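PDB 4EU0: PelD from Pseudomonas aeruginosa, which binds the second messenger cyclic di-GMP and serves as an effector in pellicle formation, this piece holding its GAF and degenerate GGDEF-like domains. Local coordinates for residues E29-L32 with A33-Q37; A140-A143 with G144-D148. One frame throughout, in Å; residues are numbered along the deposited sequence.

Contact 1 (E29-L32 with A33-Q37); sequences ETVL and ALLAQ
Val31 and Leu35, one helical turn apart, run side by side and point the same way, with CG1 of Val31 3.9 Å from CD1 of Leu35. The two reach each other through different torsions. In Val31 the CG1 branch is anti to the backbone N (chi1 172°) and lies beside the carbonyl carbon, while CG2 falls beside the N. In Leu35 it is the carbonyl carbon that CG opposes (chi1 -73°), and this brings CD1 back along the helix, 3.7 Å from the O of Val31 as well. Leu34 turns the same way on the next face round, its CG 3.5 Å from the O of Thr30. CG of Leu32 keeps 3.8 Å from the N of Ala33.

Along the backbone the regular i to i+4 ladder runs from Glu29–Ala33 to Leu32–Ala36; Leu35 N to Val31 O is the straightest rung, at 171°. At the start of the segment the Glu29 carboxylate folds back over the neighbouring residue: OE2 accepts from Thr30 N (3.1 Å) and from Thr30 OG1 (3.0 Å). The two donors arrive on the anti side from opposite faces of the carboxylate plane, a double hold that should limit its rotation.

Helix 28-39 of the GAF domain is covered by different elements on different faces: Thr30 and Leu34 meet helix 2-16, Val31 and Leu35 meet helix 133-150, and Leu32 packs on strands 61-63 and 117-123.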
ATOM      1  N   GLU A  29     -16.367 -10.678  -4.397  1.00 38.79           N
ATOM      2  CA  GLU A  29     -16.006 -12.092  -4.534  1.00 38.92           C
ATOM      3  C   GLU A  29     -14.490 -12.277  -4.617  1.00 36.90           C
ATOM      4  O   GLU A  29     -13.935 -13.192  -4.010  1.00 36.36           O
ATOM      5  CB  GLU A  29     -16.738 -12.758  -5.720  1.00 41.48           C
ATOM      6  CG  GLU A  29     -16.091 -12.593  -7.101  1.00 42.79           C
ATOM      7  CD  GLU A  29     -16.365 -11.239  -7.738  1.00 43.74           C
ATOM      8  OE1 GLU A  29     -17.487 -11.039  -8.254  1.00 46.83           O
ATOM      9  OE2 GLU A  29     -15.452 -10.386  -7.740  1.00 42.25           O
ATOM     10  N   THR A  30     -13.833 -11.384  -5.351  1.00 35.67           N
ATOM     11  CA  THR A  30     -12.383 -11.397  -5.498  1.00 33.91           C
ATOM     12  C   THR A  30     -11.691 -11.057  -4.181  1.00 31.58           C
ATOM     13  O   THR A  30     -10.698 -11.698  -3.813  1.00 31.20           O
ATOM     14  CB  THR A  30     -11.935 -10.428  -6.613  1.00 33.77           C
ATOM     15  OG1 THR A  30     -12.449 -10.892  -7.868  1.00 36.25           O
ATOM     16  CG2 THR A  30     -10.414 -10.330  -6.690  1.00 32.56           C
ATOM     17  N   VAL A  31     -12.215 -10.052  -3.479  1.00 30.50           N
ATOM     18  CA  VAL A  31     -11.655  -9.631  -2.191  1.00 28.28           C
ATOM     19  C   VAL A  31     -11.737 -10.784  -1.195  1.00 27.93           C
ATOM     20  O   VAL A  31     -10.740 -11.147  -0.566  1.00 27.02           O
ATOM     21  CB  VAL A  31     -12.358  -8.362  -1.627  1.00 28.25           C
ATOM     22  CG1 VAL A  31     -11.883  -8.062  -0.201  1.00 26.85           C
ATOM     23  CG2 VAL A  31     -12.103  -7.158  -2.529  1.00 27.93           C
ATOM     24  N   LEU A  32     -12.924 -11.371  -1.073  1.00 28.90           N
ATOM     25  CA  LEU A  32     -13.111 -12.530  -0.206  1.00 28.72           C
ATOM     26  C   LEU A  32     -12.205 -13.709  -0.587  1.00 28.82           C
ATOM     27  O   LEU A  32     -11.599 -14.336   0.289  1.00 28.24           O
ATOM     28  CB  LEU A  32     -14.579 -12.955  -0.190  1.00 30.43           C
ATOM     29  CG  LEU A  32     -14.915 -14.182   0.665  1.00 30.88           C
ATOM     30  CD1 LEU A  32     -14.569 -13.949   2.129  1.00 30.26           C
ATOM     31  CD2 LEU A  32     -16.366 -14.514   0.511  1.00 33.73           C
ATOM     32  N   ALA A  33     -12.107 -13.996  -1.885  1.00 29.35           N
ATOM     33  CA  ALA A  33     -11.247 -15.078  -2.383  1.00 29.67           C
ATOM     34  C   ALA A  33      -9.790 -14.871  -1.972  1.00 28.24           C
ATOM     35  O   ALA A  33      -9.132 -15.809  -1.521  1.00 28.29           O
ATOM     36  CB  ALA A  33     -11.360 -15.209  -3.896  1.00 31.00           C
ATOM     37  N   LEU A  34      -9.306 -13.638  -2.130  1.00 26.95           N
ATOM     38  CA  LEU A  34      -7.949 -13.268  -1.726  1.00 25.52           C
ATOM     39  C   LEU A  34      -7.737 -13.492  -0.230  1.00 24.67           C
ATOM     40  O   LEU A  34      -6.754 -14.123   0.175  1.00 24.41           O
ATOM     41  CB  LEU A  34      -7.648 -11.814  -2.093  1.00 24.87           C
ATOM     42  CG  LEU A  34      -7.238 -11.465  -3.524  1.00 25.78           C
ATOM     43  CD1 LEU A  34      -7.003  -9.956  -3.629  1.00 26.29           C
ATOM     44  CD2 LEU A  34      -5.990 -12.229  -3.942  1.00 27.30           C
ATOM     45  N   LEU A  35      -8.661 -12.982   0.582  1.00 24.33           N
ATOM     46  CA  LEU A  35      -8.601 -13.169   2.030  1.00 23.73           C
ATOM     47  C   LEU A  35      -8.675 -14.650   2.402  1.00 24.73           C
ATOM     48  O   LEU A  35      -7.981 -15.098   3.319  1.00 24.42           O
ATOM     49  CB  LEU A  35      -9.699 -12.361   2.732  1.00 23.67           C
ATOM     50  CG  LEU A  35      -9.464 -10.839   2.775  1.00 22.92           C
ATOM     51  CD1 LEU A  35     -10.765 -10.092   2.949  1.00 23.17           C
ATOM     52  CD2 LEU A  35      -8.473 -10.477   3.887  1.00 22.11           C
ATOM     53  N   ALA A  36      -9.510 -15.397   1.679  1.00 26.22           N
ATOM     54  CA  ALA A  36      -9.649 -16.849   1.872  1.00 28.02           C
ATOM     55  C   ALA A  36      -8.358 -17.605   1.562  1.00 28.68           C
ATOM     56  O   ALA A  36      -7.984 -18.527   2.296  1.00 29.37           O
ATOM     57  CB  ALA A  36     -10.797 -17.393   1.032  1.00 29.16           C
ATOM     58  N   GLN A  37      -7.694 -17.203   0.477  1.00 28.81           N
ATOM     59  CA  GLN A  37      -6.419 -17.779   0.039  1.00 29.69           C
ATOM     60  C   GLN A  37      -5.341 -17.626   1.113  1.00 28.49           C
ATOM     61  O   GLN A  37      -4.729 -18.609   1.531  1.00 28.99           O
ATOM     62  CB  GLN A  37      -5.976 -17.117  -1.279  1.00 29.76           C
ATOM     63  CG  GLN A  37      -4.604 -17.533  -1.828  1.00 31.91           C
ATOM     64  CD  GLN A  37      -4.103 -16.603  -2.939  1.00 33.59           C
ATOM     65  OE1 GLN A  37      -4.841 -15.743  -3.433  1.00 33.69           O
ATOM     66  NE2 GLN A  37      -2.843 -16.771  -3.332  1.00 35.16           N
TER

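Contact 2 (A140-A143 with G144-D148); sequences AILA and GHIAD
His145 bonds back one turn to Ile141, a side-chain-to-backbone link within helix 133-150 of the GAF domain. Its ND1 donates to Ile141 O over 3.0 Å, nearly straight at 165°, and the oxygen lies in the plane of the imidazole, at its edge. The same oxygen takes the ordinary helical bond from His145 N at 3.2 Å; the two donors come from opposite faces of the carbonyl plane, ND1 well above it. With CG set opposite the carbonyl carbon (chi1 -77°), the ring leans back toward the preceding turn, and CG2 of Ile141 sits 3.9 Å from ND1, alongside.

Round the helix, Leu142 and Ile146 cross at a slant, CG of Leu142 meeting CD1 of Ile146, and Ile146 CG1 lies 3.3 Å from Leu142 O. Gly144 and Ala147 continue the backbone ladder to Ala140 and Ala143.

Farther out, the side chain of His145 touches Arg173 and Asp177 of helix 162-181 and Leu7 of helix 2-16, while Ala143, Ile146 and Ala147 rest on Leu110 of strand 106-111. Arg173 also forms a salt bridge, through its NE, with OD2 of Asp148.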
ATOM      1  N   ALA A 140      -4.566  -9.153   8.314  1.00 16.62           N
ATOM      2  CA  ALA A 140      -4.610  -7.724   8.621  1.00 16.08           C
ATOM      3  C   ALA A 140      -3.848  -6.910   7.574  1.00 15.20           C
ATOM      4  O   ALA A 140      -4.331  -5.868   7.120  1.00 14.43           O
ATOM      5  CB  ALA A 140      -4.071  -7.459  10.026  1.00 15.84           C
ATOM      6  N   ILE A 141      -2.687  -7.410   7.161  1.00 14.97           N
ATOM      7  CA  ILE A 141      -1.882  -6.741   6.128  1.00 14.59           C
ATOM      8  C   ILE A 141      -2.667  -6.642   4.831  1.00 14.50           C
ATOM      9  O   ILE A 141      -2.778  -5.568   4.240  1.00 15.42           O
ATOM     10  CB  ILE A 141      -0.544  -7.463   5.860  1.00 14.35           C
ATOM     11  CG1 ILE A 141       0.347  -7.395   7.108  1.00 15.75           C
ATOM     12  CG2 ILE A 141       0.141  -6.870   4.585  1.00 13.69           C
ATOM     13  CD1 ILE A 141       1.512  -8.373   7.096  1.00 15.73           C
ATOM     14  N   LEU A 142      -3.235  -7.757   4.400  1.00 15.02           N
ATOM     15  CA  LEU A 142      -3.999  -7.785   3.164  1.00 15.52           C
ATOM     16  C   LEU A 142      -5.234  -6.880   3.237  1.00 15.34           C
ATOM     17  O   LEU A 142      -5.509  -6.132   2.299  1.00 15.40           O
ATOM     18  CB  LEU A 142      -4.374  -9.230   2.808  1.00 16.39           C
ATOM     19  CG  LEU A 142      -5.071  -9.588   1.494  1.00 19.79           C
ATOM     20  CD1 LEU A 142      -4.257  -9.191   0.254  1.00 20.97           C
ATOM     21  CD2 LEU A 142      -5.377 -11.087   1.479  1.00 22.33           C
ATOM     22  N   ALA A 143      -5.967  -6.941   4.352  1.00 15.23           N
ATOM     23  CA  ALA A 143      -7.178  -6.133   4.523  1.00 15.50           C
ATOM     24  C   ALA A 143      -6.899  -4.630   4.371  1.00 14.69           C
ATOM     25  O   ALA A 143      -7.671  -3.909   3.727  1.00 15.18           O
ATOM     26  CB  ALA A 143      -7.851  -6.435   5.863  1.00 15.94           C
ATOM     27  N   GLY A 144      -5.788  -4.169   4.952  1.00 14.39           N
ATOM     28  CA  GLY A 144      -5.430  -2.751   4.907  1.00 14.81           C
ATOM     29  C   GLY A 144      -5.124  -2.314   3.487  1.00 14.83           C
ATOM     30  O   GLY A 144      -5.594  -1.271   3.020  1.00 14.63           O
ATOM     31  N   HIS A 145      -4.338  -3.124   2.790  1.00 14.71           N
ATOM     32  CA  HIS A 145      -4.025  -2.833   1.398  1.00 14.59           C
ATOM     33  C   HIS A 145      -5.255  -2.848   0.498  1.00 14.98           C
ATOM     34  O   HIS A 145      -5.413  -1.963  -0.327  1.00 15.27           O
ATOM     35  CB  HIS A 145      -2.929  -3.757   0.878  1.00 14.68           C
ATOM     36  CG  HIS A 145      -1.568  -3.365   1.347  1.00 15.08           C
ATOM     37  ND1 HIS A 145      -1.082  -3.704   2.590  1.00 16.99           N
ATOM     38  CD2 HIS A 145      -0.609  -2.619   0.754  1.00 12.98           C
ATOM     39  CE1 HIS A 145       0.131  -3.199   2.735  1.00 16.03           C
ATOM     40  NE2 HIS A 145       0.440  -2.536   1.636  1.00 15.88           N
ATOM     41  N   ILE A 146      -6.140  -3.825   0.679  1.00 15.53           N
ATOM     42  CA  ILE A 146      -7.351  -3.868  -0.129  1.00 16.56           C
ATOM     43  C   ILE A 146      -8.207  -2.624   0.084  1.00 17.00           C
ATOM     44  O   ILE A 146      -8.701  -2.046  -0.879  1.00 18.06           O
ATOM     45  CB  ILE A 146      -8.180  -5.138   0.124  1.00 17.33           C
ATOM     46  CG1 ILE A 146      -7.402  -6.366  -0.351  1.00 17.43           C
ATOM     47  CG2 ILE A 146      -9.536  -5.054  -0.610  1.00 18.34           C
ATOM     48  CD1 ILE A 146      -7.922  -7.690   0.221  1.00 19.04           C
ATOM     49  N   ALA A 147      -8.373  -2.220   1.344  1.00 17.23           N
ATOM     50  CA  ALA A 147      -9.140  -1.031   1.686  1.00 18.52           C
ATOM     51  C   ALA A 147      -8.638   0.214   0.957  1.00 18.33           C
ATOM     52  O   ALA A 147      -9.443   1.017   0.483  1.00 18.90           O
ATOM     53  CB  ALA A 147      -9.136  -0.801   3.195  1.00 18.71           C
ATOM     54  N   ASP A 148      -7.314   0.367   0.874  1.00 17.79           N
ATOM     55  CA  ASP A 148      -6.700   1.505   0.176  1.00 18.03           C
ATOM     56  C   ASP A 148      -7.049   1.511  -1.300  1.00 18.92           C
ATOM     57  O   ASP A 148      -7.345   2.560  -1.878  1.00 19.15           O
ATOM     58  CB  ASP A 148      -5.176   1.465   0.281  1.00 16.95           C
ATOM     59  CG  ASP A 148      -4.676   1.714   1.677  1.00 17.85           C
ATOM     60  OD1 ASP A 148      -5.481   2.122   2.546  1.00 17.71           O
ATOM     61  OD2 ASP A 148      -3.459   1.502   1.889  1.00 18.40           O
TER

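In the fold
Contact 1 comes first along the chain, on helix 28-39, and contact 2 follows on helix 133-150 after the strands of the five-stranded antiparallel GAF sheet. Their centres are about 12 Å apart, and the helices touch directly: Val31 CG2 packs on Ile146 CG2 at 3.8 Å, and Leu142 CD2 reaches Leu34 O at 3.6 Å. Each helix also packs against strands of that sheet and against helix 2-16, which carries Arg4 of the cyclic di-GMP site. Contact 2 is the more central and meets helix 162-181 as well. This is consistent with the two helices lying in the helical layer between the GAF sheet and the GGDEF-like domain that holds most of the ligand pocket.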